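Local coordinates for uncharacterized protein MG027 (PDB 1Q8C) that is of unknown function but has the all-helical fold of NusB, an RNA-binding transcription antitermination factor, and so may bind RNA, at residues A20-L28 with I39-D47; I98-V106 with A127-Q136. All coordinates share one frame; numbering follows the deposited sequence.

Interaction 1: residues A20-L28 with I39-D47; sequences AVVEFIFSL and IQADFLEYD
The ring of Phe24 carries Phe43 over one face and turns its own edge toward Tyr46, and these three rings form an aromatic cluster between helix 14-28 and helix 36-45 of a NusB-like helical fold. Phe43 presents an edge: its CD1 sits over the centre of the Phe24 ring, the two planes meeting at 55° with centroids 4.7 Å apart. Phe24 plays the opposite part toward Tyr46. Its CD1 lies over the centre of the tyrosine ring, 3.7 Å from Tyr46 CG, in a second edge-to-face pair, and Phe24 CB adds a CH-pi contact over the same ring. With CG anti to the backbone N (chi1 176°), the Phe24 ring extends from its helix to the backbone of the other segment, where CZ comes within 3.5 Å of Ile39 O, which lies at the ring edge near its plane.

Such a cluster illustrates how two helices can be joined although the axes of 20-28 and 39-45 come no nearer than 11.4 Å and cross at 121°: large side chains span the gap. The aliphatic end of the contact is smaller, with Leu28 CD1 meeting Ile39 CG2 at 3.6 Å. Between these groups Asp42 directs its CB toward the first helix, yet its carboxylate finds its polar partner in Lys34, through a salt bridge from OD2. Arg51 forms a cation-pi contact with Tyr46 and donates a hydrogen bond to its backbone O, tying the tyrosine to the loop that follows.

Within helix 14-28, Phe24 O accepts from both Leu28 N and the hydroxyl of Ser27. At the end of the interface away from Leu28 and Ile39, the Tyr46 hydroxyl rests 3.5 Å from Glu23 CB, while Tyr46 CE2 approaches Ala20 O obliquely at the same distance.

Interaction 2: residues I98-V106 with A127-Q136; sequences IDLLTTAVV and ALLIMDHYSQ
Leu101 points its CB toward the 127-136 segment, and its methyls meet Tyr134 and Gln136. A chi1 of 179° swings the fork away from the backbone N and out to the partner segment, where the two methyls divide the work. CD1 lies over the centre of the Tyr134 ring, 4.0 Å from the centroid and 12° off the normal, a well-centred CH-pi contact. CD2 reaches the root of the same side chain, 3.6 Å from Tyr134 CB, and also touches Gln136 CG. On the opposite face of the Tyr134 ring lies His133 ND1, so the tyrosine is layered between its sequence neighbour and the leucine.

Beyond Tyr134 the backbone leaves the helix through a Schellman motif: Ser135, at positive phi, is the C-prime residue, with Gln136 N bonded to Met131 O and Ser135 N to Asp132 O. Across from this C-terminus stands the start of helix 100-116. Here Asp99 is the N-cap, and its OD2 accepts from Thr102 N at 2.6 Å in a nearly straight bond (171°). Asp99 O receives Thr103 N and Thr103 OG1 from opposite faces of its carbonyl plane. The axes of 100-106 and 127-133 approach to 10.3 Å and run roughly antiparallel; consecutive in the chain, the two helices form a helical hairpin within the NusB-like fold, the N-cap of one beside the Schellman end of the other.

Further into the hairpin, the Met131 chain kinks twice, at CB-CG and CG-SD, bringing CE within 3.6 Å of Thr102 CG2 and laying SD against Val105 CG2. The other Val105 methyl, CG1, turns to Ala127 and packs on its CB at 3.9 Å. On the same valine, CG2 also meets Ile130 CG2, and the two branches lie alongside, heading opposite ways.

In the fold
Helix 14-28 is the shared element. In interaction 1 it faces helix 36-45, while residues of 20-28 also pack against helix 100-116 and against Tyr134, just past the end of helix 120-133. Glu23 serves both contacts, meeting Tyr46 in one and, through CG, Tyr134 OH at 3.1 Å. Ala104 CB fits against the first helix 3.7 Å from Val22 O, and Phe26 CE1 meets Leu101 N, also at 3.7 Å. The centres of the two interactions lie about 16 Å apart, within one continuous helical packing. No active site is established; a bound sodium ion lies about 5 Å from the Phe43 side chain, whereas about 13 Å separate a sodium ion from that of Ile130.

Interaction 1: residues A20-L28 with I39-D47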
ATOM      1  N   ALA A  20      -3.911  -7.923  -5.027  1.00 43.20           N
ATOM      2  CA  ALA A  20      -4.381  -7.314  -6.270  1.00 43.45           C
ATOM      3  C   ALA A  20      -4.215  -5.784  -6.301  1.00 43.46           C
ATOM      4  O   ALA A  20      -3.889  -5.217  -7.334  1.00 43.92           O
ATOM      5  CB  ALA A  20      -5.848  -7.712  -6.548  1.00 43.52           C
ATOM      6  N   VAL A  21      -4.422  -5.113  -5.177  1.00 43.67           N
ATOM      7  CA  VAL A  21      -4.242  -3.668  -5.112  1.00 43.41           C
ATOM      8  C   VAL A  21      -2.748  -3.332  -5.175  1.00 43.78           C
ATOM      9  O   VAL A  21      -2.310  -2.455  -5.932  1.00 43.83           O
ATOM     10  CB  VAL A  21      -4.906  -3.130  -3.851  1.00 43.20           C
ATOM     11  CG1 VAL A  21      -4.758  -1.635  -3.766  1.00 44.15           C
ATOM     12  CG2 VAL A  21      -6.408  -3.505  -3.864  1.00 43.72           C
ATOM     13  N   VAL A  22      -1.952  -4.062  -4.404  1.00 43.41           N
ATOM     14  CA  VAL A  22      -0.507  -3.866  -4.392  1.00 43.33           C
ATOM     15  C   VAL A  22       0.102  -3.976  -5.797  1.00 43.42           C
ATOM     16  O   VAL A  22       0.900  -3.133  -6.225  1.00 43.60           O
ATOM     17  CB  VAL A  22       0.160  -4.893  -3.467  1.00 43.05           C
ATOM     18  CG1 VAL A  22       1.678  -4.922  -3.690  1.00 43.33           C
ATOM     19  CG2 VAL A  22      -0.144  -4.568  -2.001  1.00 43.39           C
ATOM     20  N   GLU A  23      -0.264  -5.022  -6.517  1.00 43.51           N
ATOM     21  CA  GLU A  23       0.278  -5.241  -7.853  1.00 44.21           C
ATOM     22  C   GLU A  23      -0.136  -4.095  -8.770  1.00 43.84           C
ATOM     23  O   GLU A  23       0.656  -3.623  -9.572  1.00 43.80           O
ATOM     24  CB  GLU A  23      -0.169  -6.589  -8.433  1.00 44.41           C
ATOM     25  CG  GLU A  23       0.959  -7.535  -8.823  1.00 47.56           C
ATOM     26  CD  GLU A  23       2.248  -6.848  -9.275  1.00 51.00           C
ATOM     27  OE1 GLU A  23       2.487  -6.791 -10.512  1.00 52.31           O
ATOM     28  OE2 GLU A  23       3.043  -6.385  -8.397  1.00 54.98           O
ATOM     29  N   PHE A  24      -1.373  -3.639  -8.609  1.00 43.71           N
ATOM     30  CA  PHE A  24      -1.891  -2.511  -9.385  1.00 43.59           C
ATOM     31  C   PHE A  24      -1.079  -1.224  -9.138  1.00 43.89           C
ATOM     32  O   PHE A  24      -0.584  -0.589 -10.074  1.00 43.83           O
ATOM     33  CB  PHE A  24      -3.357  -2.295  -9.022  1.00 43.43           C
ATOM     34  CG  PHE A  24      -3.968  -1.110  -9.673  1.00 43.07           C
ATOM     35  CD1 PHE A  24      -4.201  -1.085 -11.032  1.00 43.65           C
ATOM     36  CD2 PHE A  24      -4.334  -0.007  -8.908  1.00 44.06           C
ATOM     37  CE1 PHE A  24      -4.774   0.050 -11.630  1.00 43.40           C
ATOM     38  CE2 PHE A  24      -4.905   1.098  -9.475  1.00 43.68           C
ATOM     39  CZ  PHE A  24      -5.122   1.130 -10.848  1.00 43.91           C
ATOM     40  N   ILE A  25      -0.952  -0.861  -7.862  1.00 44.03           N
ATOM     41  CA  ILE A  25      -0.235   0.330  -7.441  1.00 44.14           C
ATOM     42  C   ILE A  25       1.184   0.221  -8.014  1.00 44.06           C
ATOM     43  O   ILE A  25       1.658   1.139  -8.670  1.00 44.40           O
ATOM     44  CB  ILE A  25      -0.199   0.438  -5.893  1.00 44.21           C
ATOM     45  CG1 ILE A  25      -1.590   0.729  -5.319  1.00 44.56           C
ATOM     46  CG2 ILE A  25       0.762   1.533  -5.479  1.00 44.18           C
ATOM     47  CD1 ILE A  25      -1.685   0.575  -3.810  1.00 45.60           C
ATOM     48  N   PHE A  26       1.818  -0.933  -7.808  1.00 43.82           N
ATOM     49  CA  PHE A  26       3.168  -1.210  -8.299  1.00 43.84           C
ATOM     50  C   PHE A  26       3.352  -0.862  -9.769  1.00 43.95           C
ATOM     51  O   PHE A  26       4.372  -0.275 -10.138  1.00 43.34           O
ATOM     52  CB  PHE A  26       3.528  -2.698  -8.131  1.00 43.70           C
ATOM     53  CG  PHE A  26       4.901  -3.046  -8.627  1.00 43.72           C
ATOM     54  CD1 PHE A  26       6.008  -2.377  -8.139  1.00 43.94           C
ATOM     55  CD2 PHE A  26       5.090  -4.050  -9.576  1.00 44.06           C
ATOM     56  CE1 PHE A  26       7.290  -2.689  -8.582  1.00 44.71           C
ATOM     57  CE2 PHE A  26       6.364  -4.377 -10.026  1.00 44.85           C
ATOM     58  CZ  PHE A  26       7.473  -3.695  -9.526  1.00 44.95           C
ATOM     59  N   SER A  27       2.378  -1.262 -10.593  1.00 44.04           N
ATOM     60  CA  SER A  27       2.441  -1.081 -12.039  1.00 44.01           C
ATOM     61  C   SER A  27       2.342   0.381 -12.424  1.00 44.19           C
ATOM     62  O   SER A  27       2.801   0.765 -13.500  1.00 44.44           O
ATOM     63  CB  SER A  27       1.333  -1.874 -12.747  1.00 44.21           C
ATOM     64  OG  SER A  27       0.033  -1.344 -12.460  1.00 44.24           O
ATOM     65  N   LEU A  28       1.738   1.181 -11.545  1.00 44.00           N
ATOM     66  CA  LEU A  28       1.567   2.614 -11.736  1.00 44.00           C
ATOM     67  C   LEU A  28       2.774   3.433 -11.290  1.00 44.28           C
ATOM     68  O   LEU A  28       3.009   4.529 -11.820  1.00 43.54           O
ATOM     69  CB  LEU A  28       0.359   3.126 -10.932  1.00 44.72           C
ATOM     70  CG  LEU A  28      -1.109   2.797 -11.250  1.00 44.36           C
ATOM     71  CD1 LEU A  28      -1.966   3.313 -10.130  1.00 44.77           C
ATOM     72  CD2 LEU A  28      -1.582   3.442 -12.537  1.00 46.17           C
ATOM     73  N   ILE A  39      -6.804   6.943 -12.509  1.00 42.93           N
ATOM     74  CA  ILE A  39      -6.324   5.748 -11.821  1.00 43.24           C
ATOM     75  C   ILE A  39      -7.494   4.835 -11.450  1.00 43.65           C
ATOM     76  O   ILE A  39      -7.427   3.608 -11.633  1.00 43.74           O
ATOM     77  CB  ILE A  39      -5.566   6.114 -10.542  1.00 43.40           C
ATOM     78  CG1 ILE A  39      -4.258   6.854 -10.850  1.00 43.14           C
ATOM     79  CG2 ILE A  39      -5.208   4.842  -9.793  1.00 43.92           C
ATOM     80  CD1 ILE A  39      -3.749   7.715  -9.659  1.00 42.02           C
ATOM     81  N   GLN A  40      -8.545   5.450 -10.900  1.00 43.69           N
ATOM     82  CA  GLN A  40      -9.799   4.770 -10.595  1.00 43.80           C
ATOM     83  C   GLN A  40     -10.371   4.082 -11.848  1.00 44.11           C
ATOM     84  O   GLN A  40     -10.772   2.944 -11.752  1.00 45.08           O
ATOM     85  CB  GLN A  40     -10.816   5.743  -9.970  1.00 43.77           C
ATOM     86  CG  GLN A  40     -10.357   6.360  -8.616  1.00 43.36           C
ATOM     87  CD  GLN A  40     -11.262   7.484  -8.107  1.00 43.85           C
ATOM     88  OE1 GLN A  40     -12.485   7.382  -8.193  1.00 45.26           O
ATOM     89  NE2 GLN A  40     -10.661   8.551  -7.573  1.00 41.95           N
ATOM     90  N   ALA A  41     -10.407   4.744 -13.012  1.00 44.52           N
ATOM     91  CA  ALA A  41     -10.854   4.088 -14.262  1.00 44.12           C
ATOM     92  C   ALA A  41      -9.867   3.029 -14.794  1.00 44.06           C
ATOM     93  O   ALA A  41     -10.305   2.027 -15.376  1.00 43.84           O
ATOM     94  CB  ALA A  41     -11.159   5.096 -15.338  1.00 44.44           C
ATOM     95  N   ASP A  42      -8.557   3.231 -14.591  1.00 43.68           N
ATOM     96  CA  ASP A  42      -7.522   2.238 -14.951  1.00 43.71           C
ATOM     97  C   ASP A  42      -7.737   0.940 -14.134  1.00 43.46           C
ATOM     98  O   ASP A  42      -7.544  -0.159 -14.642  1.00 43.35           O
ATOM     99  CB  ASP A  42      -6.095   2.759 -14.635  1.00 43.44           C
ATOM    100  CG  ASP A  42      -5.589   3.831 -15.622  1.00 43.89           C
ATOM    101  OD1 ASP A  42      -6.347   4.312 -16.486  1.00 43.78           O
ATOM    102  OD2 ASP A  42      -4.413   4.234 -15.589  1.00 44.46           O
ATOM    103  N   PHE A  43      -8.111   1.100 -12.866  1.00 43.45           N
ATOM    104  CA  PHE A  43      -8.432  -0.022 -11.977  1.00 43.90           C
ATOM    105  C   PHE A  43      -9.572  -0.852 -12.515  1.00 44.03           C
ATOM    106  O   PHE A  43      -9.520  -2.058 -12.418  1.00 44.97           O
ATOM    107  CB  PHE A  43      -8.801   0.435 -10.558  1.00 43.96           C
ATOM    108  CG  PHE A  43      -8.703  -0.674  -9.500  1.00 44.08           C
ATOM    109  CD1 PHE A  43      -7.571  -1.488  -9.417  1.00 43.80           C
ATOM    110  CD2 PHE A  43      -9.722  -0.857  -8.574  1.00 43.48           C
ATOM    111  CE1 PHE A  43      -7.468  -2.469  -8.435  1.00 43.59           C
ATOM    112  CE2 PHE A  43      -9.627  -1.833  -7.585  1.00 43.62           C
ATOM    113  CZ  PHE A  43      -8.496  -2.633  -7.505  1.00 43.69           C
ATOM    114  N   LEU A  44     -10.596  -0.226 -13.085  1.00 44.08           N
ATOM    115  CA  LEU A  44     -11.652  -0.983 -13.730  1.00 44.07           C
ATOM    116  C   LEU A  44     -11.160  -1.840 -14.904  1.00 44.07           C
ATOM    117  O   LEU A  44     -11.606  -2.988 -15.036  1.00 44.23           O
ATOM    118  CB  LEU A  44     -12.778  -0.083 -14.226  1.00 44.30           C
ATOM    119  CG  LEU A  44     -13.450   0.857 -13.227  1.00 45.09           C
ATOM    120  CD1 LEU A  44     -14.747   1.355 -13.832  1.00 44.95           C
ATOM    121  CD2 LEU A  44     -13.687   0.179 -11.878  1.00 46.54           C
ATOM    122  N   GLU A  45     -10.271  -1.301 -15.751  1.00 43.63           N
ATOM    123  CA  GLU A  45      -9.723  -2.050 -16.904  1.00 43.73           C
ATOM    124  C   GLU A  45      -8.759  -3.158 -16.486  1.00 43.65           C
ATOM    125  O   GLU A  45      -8.410  -4.028 -17.295  1.00 43.39           O
ATOM    126  CB  GLU A  45      -8.967  -1.132 -17.852  1.00 43.72           C
ATOM    127  CG  GLU A  45      -9.834  -0.110 -18.561  1.00 43.88           C
ATOM    128  CD  GLU A  45      -9.246   0.267 -19.893  1.00 43.56           C
ATOM    129  OE1 GLU A  45      -8.477   1.245 -19.908  1.00 42.78           O
ATOM    130  OE2 GLU A  45      -9.536  -0.420 -20.910  1.00 43.35           O
ATOM    131  N   TYR A  46      -8.310  -3.071 -15.237  1.00 43.48           N
ATOM    132  CA  TYR A  46      -7.394  -4.022 -14.607  1.00 43.50           C
ATOM    133  C   TYR A  46      -8.114  -5.314 -14.164  1.00 43.42           C
ATOM    134  O   TYR A  46      -7.472  -6.302 -13.847  1.00 43.46           O
ATOM    135  CB  TYR A  46      -6.833  -3.347 -13.358  1.00 43.56           C
ATOM    136  CG  TYR A  46      -5.726  -4.081 -12.662  1.00 43.34           C
ATOM    137  CD1 TYR A  46      -4.514  -4.278 -13.295  1.00 44.40           C
ATOM    138  CD2 TYR A  46      -5.876  -4.528 -11.349  1.00 44.40           C
ATOM    139  CE1 TYR A  46      -3.498  -4.910 -12.663  1.00 45.22           C
ATOM    140  CE2 TYR A  46      -4.862  -5.179 -10.710  1.00 45.29           C
ATOM    141  CZ  TYR A  46      -3.674  -5.363 -11.380  1.00 46.09           C
ATOM    142  OH  TYR A  46      -2.623  -6.014 -10.791  1.00 48.75           O
ATOM    143  N   ASP A  47      -9.446  -5.268 -14.122  1.00 43.16           N
ATOM    144  CA  ASP A  47     -10.283  -6.365 -13.656  1.00 43.43           C
ATOM    145  C   ASP A  47     -10.242  -7.528 -14.635  1.00 43.37           C
ATOM    146  O   ASP A  47     -10.117  -7.324 -15.851  1.00 43.55           O
ATOM    147  CB  ASP A  47     -11.729  -5.868 -13.481  1.00 43.39           C
ATOM    148  CG  ASP A  47     -12.614  -6.812 -12.647  1.00 44.04           C
ATOM    149  OD1 ASP A  47     -12.111  -7.645 -11.859  1.00 43.19           O
ATOM    150  OD2 ASP A  47     -13.860  -6.740 -12.717  1.00 44.96           O
TER

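Interaction 2: residues I98-V106 with A127-Q136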
ATOM      1  N   ILE A  98      14.517   2.210  -0.031  1.00 45.13           N
ATOM      2  CA  ILE A  98      13.271   1.441  -0.151  1.00 45.02           C
ATOM      3  C   ILE A  98      12.967   1.160  -1.628  1.00 44.84           C
ATOM      4  O   ILE A  98      13.164   2.033  -2.474  1.00 44.75           O
ATOM      5  CB  ILE A  98      12.103   2.223   0.501  1.00 45.23           C
ATOM      6  CG1 ILE A  98      10.877   1.340   0.689  1.00 44.59           C
ATOM      7  CG2 ILE A  98      11.738   3.455  -0.341  1.00 45.67           C
ATOM      8  CD1 ILE A  98       9.698   2.058   1.316  1.00 44.55           C
ATOM      9  N   ASP A  99      12.508  -0.053  -1.943  1.00 44.53           N
ATOM     10  CA  ASP A  99      12.233  -0.405  -3.347  1.00 44.50           C
ATOM     11  C   ASP A  99      10.781  -0.063  -3.723  1.00 44.08           C
ATOM     12  O   ASP A  99      10.000   0.350  -2.871  1.00 43.70           O
ATOM     13  CB  ASP A  99      12.602  -1.877  -3.632  1.00 44.73           C
ATOM     14  CG  ASP A  99      11.439  -2.691  -4.143  1.00 45.40           C
ATOM     15  OD1 ASP A  99      11.514  -3.246  -5.273  1.00 46.53           O
ATOM     16  OD2 ASP A  99      10.406  -2.810  -3.470  1.00 45.34           O
ATOM     17  N   LEU A 100      10.437  -0.201  -4.998  1.00 43.87           N
ATOM     18  CA  LEU A 100       9.101   0.172  -5.457  1.00 43.90           C
ATOM     19  C   LEU A 100       8.004  -0.826  -5.118  1.00 43.73           C
ATOM     20  O   LEU A 100       6.855  -0.438  -4.968  1.00 43.95           O
ATOM     21  CB  LEU A 100       9.102   0.439  -6.960  1.00 43.95           C
ATOM     22  CG  LEU A 100       9.546   1.861  -7.331  1.00 44.18           C
ATOM     23  CD1 LEU A 100       9.314   2.108  -8.819  1.00 44.05           C
ATOM     24  CD2 LEU A 100       8.807   2.909  -6.488  1.00 44.48           C
ATOM     25  N   LEU A 101       8.328  -2.108  -5.042  1.00 43.78           N
ATOM     26  CA  LEU A 101       7.351  -3.079  -4.581  1.00 43.79           C
ATOM     27  C   LEU A 101       7.077  -2.837  -3.111  1.00 43.69           C
ATOM     28  O   LEU A 101       5.933  -2.821  -2.705  1.00 43.64           O
ATOM     29  CB  LEU A 101       7.826  -4.515  -4.810  1.00 43.95           C
ATOM     30  CG  LEU A 101       6.935  -5.682  -4.359  1.00 43.76           C
ATOM     31  CD1 LEU A 101       5.521  -5.571  -4.901  1.00 44.03           C
ATOM     32  CD2 LEU A 101       7.568  -6.973  -4.840  1.00 44.25           C
ATOM     33  N   THR A 102       8.119  -2.622  -2.317  1.00 43.63           N
ATOM     34  CA  THR A 102       7.943  -2.362  -0.887  1.00 43.61           C
ATOM     35  C   THR A 102       7.192  -1.063  -0.687  1.00 43.47           C
ATOM     36  O   THR A 102       6.390  -0.949   0.234  1.00 43.29           O
ATOM     37  CB  THR A 102       9.282  -2.277  -0.130  1.00 43.79           C
ATOM     38  OG1 THR A 102       9.998  -1.101  -0.544  1.00 44.15           O
ATOM     39  CG2 THR A 102      10.194  -3.454  -0.464  1.00 43.72           C
ATOM     40  N   THR A 103       7.439  -0.090  -1.559  1.00 43.37           N
ATOM     41  CA  THR A 103       6.679   1.157  -1.538  1.00 43.25           C
ATOM     42  C   THR A 103       5.197   0.874  -1.846  1.00 43.24           C
ATOM     43  O   THR A 103       4.324   1.385  -1.176  1.00 43.06           O
ATOM     44  CB  THR A 103       7.251   2.208  -2.546  1.00 43.41           C
ATOM     45  OG1 THR A 103       8.604   2.549  -2.213  1.00 42.67           O
ATOM     46  CG2 THR A 103       6.518   3.535  -2.428  1.00 43.48           C
ATOM     47  N   ALA A 104       4.920   0.038  -2.845  1.00 43.15           N
ATOM     48  CA  ALA A 104       3.539  -0.246  -3.258  1.00 43.11           C
ATOM     49  C   ALA A 104       2.776  -0.933  -2.130  1.00 43.04           C
ATOM     50  O   ALA A 104       1.588  -0.683  -1.925  1.00 42.23           O
ATOM     51  CB  ALA A 104       3.531  -1.116  -4.531  1.00 43.09           C
ATOM     52  N   VAL A 105       3.479  -1.807  -1.407  1.00 43.24           N
ATOM     53  CA  VAL A 105       2.933  -2.454  -0.224  1.00 43.54           C
ATOM     54  C   VAL A 105       2.621  -1.423   0.877  1.00 43.61           C
ATOM     55  O   VAL A 105       1.564  -1.486   1.499  1.00 43.57           O
ATOM     56  CB  VAL A 105       3.897  -3.499   0.359  1.00 43.56           C
ATOM     57  CG1 VAL A 105       3.404  -3.961   1.745  1.00 44.00           C
ATOM     58  CG2 VAL A 105       4.064  -4.672  -0.596  1.00 43.78           C
ATOM     59  N   VAL A 106       3.529  -0.480   1.117  1.00 43.44           N
ATOM     60  CA  VAL A 106       3.302   0.541   2.142  1.00 43.51           C
ATOM     61  C   VAL A 106       2.155   1.495   1.722  1.00 43.45           C
ATOM     62  O   VAL A 106       1.322   1.849   2.532  1.00 43.55           O
ATOM     63  CB  VAL A 106       4.569   1.366   2.456  1.00 43.43           C
ATOM     64  CG1 VAL A 106       4.217   2.540   3.377  1.00 43.74           C
ATOM     65  CG2 VAL A 106       5.638   0.497   3.133  1.00 43.43           C
ATOM     66  N   ALA A 127       0.785  -6.933   5.717  1.00 43.76           N
ATOM     67  CA  ALA A 127       1.785  -6.351   4.828  1.00 43.52           C
ATOM     68  C   ALA A 127       3.004  -7.259   4.739  1.00 43.50           C
ATOM     69  O   ALA A 127       3.606  -7.412   3.674  1.00 43.05           O
ATOM     70  CB  ALA A 127       2.208  -4.978   5.344  1.00 43.72           C
ATOM     71  N   LEU A 128       3.369  -7.830   5.881  1.00 43.21           N
ATOM     72  CA  LEU A 128       4.548  -8.681   5.987  1.00 43.26           C
ATOM     73  C   LEU A 128       4.264  -9.999   5.299  1.00 43.31           C
ATOM     74  O   LEU A 128       5.160 -10.619   4.730  1.00 43.17           O
ATOM     75  CB  LEU A 128       4.910  -8.903   7.461  1.00 43.19           C
ATOM     76  CG  LEU A 128       5.342  -7.652   8.235  1.00 43.42           C
ATOM     77  CD1 LEU A 128       5.895  -8.005   9.615  1.00 44.36           C
ATOM     78  CD2 LEU A 128       6.379  -6.852   7.445  1.00 43.65           C
ATOM     79  N   LEU A 129       2.999 -10.395   5.341  1.00 43.47           N
ATOM     80  CA  LEU A 129       2.529 -11.581   4.650  1.00 43.70           C
ATOM     81  C   LEU A 129       2.617 -11.411   3.131  1.00 43.66           C
ATOM     82  O   LEU A 129       2.926 -12.361   2.417  1.00 43.40           O
ATOM     83  CB  LEU A 129       1.083 -11.876   5.067  1.00 43.94           C
ATOM     84  CG  LEU A 129       0.674 -13.341   5.133  1.00 44.53           C
ATOM     85  CD1 LEU A 129       1.679 -14.182   5.943  1.00 44.57           C
ATOM     86  CD2 LEU A 129      -0.730 -13.440   5.730  1.00 45.25           C
ATOM     87  N   ILE A 130       2.356 -10.194   2.646  1.00 43.55           N
ATOM     88  CA  ILE A 130       2.473  -9.877   1.222  1.00 43.58           C
ATOM     89  C   ILE A 130       3.949  -9.784   0.786  1.00 43.77           C
ATOM     90  O   ILE A 130       4.323 -10.190  -0.314  1.00 43.74           O
ATOM     91  CB  ILE A 130       1.720  -8.576   0.918  1.00 43.67           C
ATOM     92  CG1 ILE A 130       0.224  -8.763   1.258  1.00 43.75           C
ATOM     93  CG2 ILE A 130       1.949  -8.159  -0.529  1.00 43.65           C
ATOM     94  CD1 ILE A 130      -0.704  -7.646   0.736  1.00 44.84           C
ATOM     95  N   MET A 131       4.792  -9.273   1.667  1.00 43.65           N
ATOM     96  CA  MET A 131       6.224  -9.224   1.394  1.00 43.76           C
ATOM     97  C   MET A 131       6.784 -10.647   1.228  1.00 43.79           C
ATOM     98  O   MET A 131       7.600 -10.894   0.348  1.00 43.67           O
ATOM     99  CB  MET A 131       6.939  -8.468   2.516  1.00 43.72           C
ATOM    100  CG  MET A 131       6.553  -6.981   2.550  1.00 42.78           C
ATOM    101  SD  MET A 131       7.305  -5.969   1.262  1.00 39.46           S
ATOM    102  CE  MET A 131       8.916  -5.586   2.084  1.00 42.77           C
ATOM    103  N   ASP A 132       6.327 -11.577   2.065  1.00 44.09           N
ATOM    104  CA  ASP A 132       6.709 -12.985   1.945  1.00 44.25           C
ATOM    105  C   ASP A 132       6.231 -13.574   0.622  1.00 44.26           C
ATOM    106  O   ASP A 132       6.939 -14.362  -0.014  1.00 44.08           O
ATOM    107  CB  ASP A 132       6.094 -13.807   3.080  1.00 44.50           C
ATOM    108  CG  ASP A 132       6.842 -13.659   4.395  1.00 45.02           C
ATOM    109  OD1 ASP A 132       7.927 -13.041   4.409  1.00 45.30           O
ATOM    110  OD2 ASP A 132       6.400 -14.153   5.460  1.00 45.43           O
ATOM    111  N   HIS A 133       5.012 -13.200   0.231  1.00 44.21           N
ATOM    112  CA  HIS A 133       4.408 -13.662  -1.011  1.00 44.32           C
ATOM    113  C   HIS A 133       5.268 -13.290  -2.211  1.00 44.34           C
ATOM    114  O   HIS A 133       5.383 -14.068  -3.154  1.00 44.12           O
ATOM    115  CB  HIS A 133       2.988 -13.101  -1.170  1.00 44.37           C
ATOM    116  CG  HIS A 133       2.402 -13.327  -2.524  1.00 44.69           C
ATOM    117  ND1 HIS A 133       2.693 -12.520  -3.601  1.00 45.24           N
ATOM    118  CD2 HIS A 133       1.552 -14.277  -2.984  1.00 45.58           C
ATOM    119  CE1 HIS A 133       2.050 -12.961  -4.666  1.00 45.10           C
ATOM    120  NE2 HIS A 133       1.346 -14.022  -4.319  1.00 45.21           N
ATOM    121  N   TYR A 134       5.881 -12.108  -2.156  1.00 44.55           N
ATOM    122  CA  TYR A 134       6.750 -11.613  -3.221  1.00 44.52           C
ATOM    123  C   TYR A 134       8.227 -11.917  -2.905  1.00 44.69           C
ATOM    124  O   TYR A 134       9.142 -11.339  -3.506  1.00 44.92           O
ATOM    125  CB  TYR A 134       6.542 -10.105  -3.396  1.00 44.59           C
ATOM    126  CG  TYR A 134       5.248  -9.704  -4.077  1.00 44.24           C
ATOM    127  CD1 TYR A 134       4.249  -9.035  -3.377  1.00 45.12           C
ATOM    128  CD2 TYR A 134       5.040  -9.957  -5.436  1.00 44.71           C
ATOM    129  CE1 TYR A 134       3.066  -8.642  -3.997  1.00 44.70           C
ATOM    130  CE2 TYR A 134       3.858  -9.568  -6.066  1.00 44.91           C
ATOM    131  CZ  TYR A 134       2.879  -8.912  -5.336  1.00 44.83           C
ATOM    132  OH  TYR A 134       1.707  -8.522  -5.934  1.00 45.85           O
ATOM    133  N   SER A 135       8.444 -12.844  -1.974  1.00 44.76           N
ATOM    134  CA  SER A 135       9.771 -13.201  -1.489  1.00 44.82           C
ATOM    135  C   SER A 135      10.710 -12.013  -1.533  1.00 44.70           C
ATOM    136  O   SER A 135      11.760 -12.058  -2.174  1.00 44.36           O
ATOM    137  CB  SER A 135      10.349 -14.347  -2.311  1.00 45.03           C
ATOM    138  OG  SER A 135      10.618 -13.922  -3.638  1.00 45.89           O
ATOM    139  N   GLN A 136      10.304 -10.938  -0.867  1.00 44.83           N
ATOM    140  CA  GLN A 136      11.122  -9.746  -0.785  1.00 44.79           C
ATOM    141  C   GLN A 136      12.108  -9.963   0.356  1.00 44.97           C
ATOM    142  O   GLN A 136      13.340  -9.844   0.166  1.00 44.99           O
ATOM    143  CB  GLN A 136      10.253  -8.511  -0.585  1.00 44.88           C
ATOM    144  CG  GLN A 136       9.671  -7.985  -1.907  1.00 45.04           C
ATOM    145  CD  GLN A 136      10.631  -7.055  -2.641  1.00 45.60           C
ATOM    146  OE1 GLN A 136      10.849  -5.912  -2.216  1.00 45.99           O
ATOM    147  NE2 GLN A 136      11.207  -7.544  -3.738  1.00 45.74           N
TER